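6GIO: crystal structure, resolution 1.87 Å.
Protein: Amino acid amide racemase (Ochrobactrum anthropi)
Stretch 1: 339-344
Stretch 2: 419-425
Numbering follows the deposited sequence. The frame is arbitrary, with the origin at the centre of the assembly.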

# COMPACT_ATOMS: atom_id res chain seq x y z
N LYS C 339 26.25 -32.38 -12.94
CA LYS C 339 25.53 -33.55 -12.42
C LYS C 339 24.10 -33.60 -12.89
O LYS C 339 23.54 -34.68 -13.07
CB LYS C 339 25.46 -33.49 -10.91
CG LYS C 339 26.77 -33.59 -10.17
CD LYS C 339 26.51 -33.92 -8.69
CE LYS C 339 27.02 -32.81 -7.78
NZ LYS C 339 27.09 -33.24 -6.35
N HIS C 340 23.49 -32.42 -13.02
CA HIS C 340 22.07 -32.33 -13.33
C HIS C 340 21.84 -31.58 -14.66
O HIS C 340 21.96 -30.35 -14.73
CB HIS C 340 21.41 -31.58 -12.19
CG HIS C 340 21.62 -32.19 -10.85
ND1 HIS C 340 21.11 -33.43 -10.51
CD2 HIS C 340 22.25 -31.73 -9.74
CE1 HIS C 340 21.40 -33.71 -9.25
NE2 HIS C 340 22.11 -32.69 -8.76
N SER C 341 21.50 -32.30 -15.71
CA SER C 341 21.40 -31.67 -17.02
C SER C 341 20.16 -30.72 -17.11
O SER C 341 20.12 -29.84 -17.98
CB SER C 341 21.47 -32.71 -18.14
OG SER C 341 20.43 -33.64 -17.97
N ILE C 342 19.21 -30.87 -16.18
CA ILE C 342 18.05 -29.96 -16.11
C ILE C 342 18.44 -28.49 -15.86
O ILE C 342 17.69 -27.59 -16.19
CB ILE C 342 17.04 -30.41 -15.04
CG1 ILE C 342 15.72 -29.63 -15.15
CG2 ILE C 342 17.62 -30.26 -13.64
CD1 ILE C 342 14.63 -30.17 -14.23
N ILE C 343 19.61 -28.25 -15.29
CA ILE C 343 20.08 -26.89 -15.06
C ILE C 343 20.59 -26.31 -16.39
O ILE C 343 21.74 -26.51 -16.77
CB ILE C 343 21.16 -26.86 -13.97
CG1 ILE C 343 20.59 -27.41 -12.66
CG2 ILE C 343 21.71 -25.44 -13.78
CD1 ILE C 343 21.63 -27.62 -11.59
N GLY C 344 19.72 -25.63 -17.11
CA GLY C 344 20.12 -25.08 -18.41
C GLY C 344 20.91 -23.79 -18.35
O GLY C 344 21.75 -23.52 -19.24
N ALA C 419 17.90 -31.60 -3.79
CA ALA C 419 16.48 -31.49 -4.16
C ALA C 419 16.24 -31.84 -5.66
O ALA C 419 15.32 -32.57 -6.00
CB ALA C 419 15.92 -30.11 -3.81
N ILE C 420 17.08 -31.30 -6.54
CA ILE C 420 17.00 -31.60 -8.00
C ILE C 420 17.19 -33.10 -8.26
O ILE C 420 16.45 -33.70 -9.04
CB ILE C 420 18.07 -30.82 -8.78
CG1 ILE C 420 17.76 -29.32 -8.72
CG2 ILE C 420 18.09 -31.26 -10.22
CD1 ILE C 420 18.81 -28.40 -9.29
N GLY C 421 18.19 -33.69 -7.61
CA GLY C 421 18.49 -35.10 -7.75
C GLY C 421 17.34 -35.94 -7.28
O GLY C 421 16.96 -36.89 -7.95
N ASP C 422 16.78 -35.61 -6.13
CA ASP C 422 15.69 -36.42 -5.55
C ASP C 422 14.47 -36.35 -6.45
O ASP C 422 13.74 -37.32 -6.59
CB ASP C 422 15.31 -35.95 -4.15
CG ASP C 422 16.39 -36.23 -3.10
OD1 ASP C 422 17.33 -36.98 -3.38
OD2 ASP C 422 16.30 -35.71 -1.98
N VAL C 423 14.22 -35.19 -7.05
CA VAL C 423 13.05 -35.06 -7.91
C VAL C 423 13.23 -35.81 -9.25
O VAL C 423 12.31 -36.50 -9.72
CB VAL C 423 12.67 -33.58 -8.14
CG1 VAL C 423 11.72 -33.43 -9.32
CG2 VAL C 423 12.07 -33.00 -6.84
N LEU C 424 14.41 -35.69 -9.84
CA LEU C 424 14.70 -36.39 -11.09
C LEU C 424 14.67 -37.92 -10.93
O LEU C 424 14.23 -38.62 -11.83
CB LEU C 424 16.04 -35.98 -11.64
CG LEU C 424 16.11 -34.56 -12.19
CD1 LEU C 424 17.54 -34.30 -12.59
CD2 LEU C 424 15.18 -34.34 -13.37
N ASP C 425 15.12 -38.42 -9.77
CA ASP C 425 15.13 -39.87 -9.49
C ASP C 425 13.76 -40.30 -9.08
O ASP C 425 13.63 -41.38 -8.54
CB ASP C 425 16.07 -40.24 -8.31
CG ASP C 425 17.55 -40.09 -8.61
OD1 ASP C 425 17.97 -39.98 -9.78
OD2 ASP C 425 18.32 -40.10 -7.62

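The two stretches, at least 77 residues apart in sequence wherever they touch, meet as a turn resting on the last turns of a helix. Residues 419-424 are helical, held by the i to i-4 bonds Val-423 N to Ala-419 O, Leu-424 N to Ile-420 O and Asp-425 N to Gly-421 O, each 3.0 Å long; Asp-425 is the first residue to leave helical phi/psi. Facing them, His-340 to Ile-343 form a type I beta turn closed by a hydrogen bond of 3.2 Å from Ile-343 N to His-340 O, and the strand begins at Ile-343 itself. No hydrogen bond crosses between the stretches. The backbones come closest at His-340 and Gly-421, whose CA atoms lie 7.2 Å apart, and the 252 Å² buried comes mostly from side chains, with Gly-421 contributing through its backbone.

Ile-420 is the centre of the helical side. Its CA-to-CB bond points toward the turn, and its m,t conformation (chi1 -67°, chi2 173°) is a common one for isoleucine in a helix. It also spreads the two branches over different neighbours. Ile-420 CG2 lies 3.7 Å from His-340 CG and 3.6 Å from Ile-342 CG2, while the extended CG1-CD1 arm carries Ile-420 CD1 to 3.7 Å from Ile-343 CD1.

The imidazole of His-340 is positioned by chi1 of -57° (m) and chi2 of -66°, which present one ring face to the Ile-420 methyl. Ile-420 CG2 sits 3.9 Å from the centroid of the His-340 ring and 24° off the ring normal, the geometry of a CH-pi contact, in which a weakly polarised methyl group meets the pi cloud. The same ring reaches the helix backbone, bringing His-340 CE1 to 3.6 Å from Gly-421 CA. Glycine leaves the room for this approach: an ideal CB on Gly-421 would lie a tight 3.3 Å from His-340 CE1. His-340 NE2 is hydrogen-bonded to a residue flanking one of the stretches, so the ring combines a polar anchor with its apolar packing.

The side chains along the turn take different directions. Ser-341 points away from the helix, its chi1 in the p well, and makes no contact with it. Ile-342 points toward the helix in the t,t conformation (chi1 -169°, chi2 173°), and Ile-342 CG2 meets both Ile-420 CG2 and, at 4.2 Å, Leu-424 CD1. Ile-343 sets out sideways, but its m,t conformation (chi1 -60°, chi2 171°) brings its end nearer, packing its CD1 against Ile-420 CD1. These are hydrocarbon contacts, favoured by the exclusion of water.

Leu-424, one helical turn beyond Ile-420, also points toward the turn. Its m,t rotamer (chi1 -70°, chi2 176°) is a standard choice for a helical leucine and places Leu-424 CD1 4.2 Å from His-340 ND1 as well as beside Ile-342. Leu-424 is exposed, and its contacts are looser than those of Ile-420. Asp-422, between them in sequence, points away from the turn, its OD2 hydrogen-bonded elsewhere in the structure.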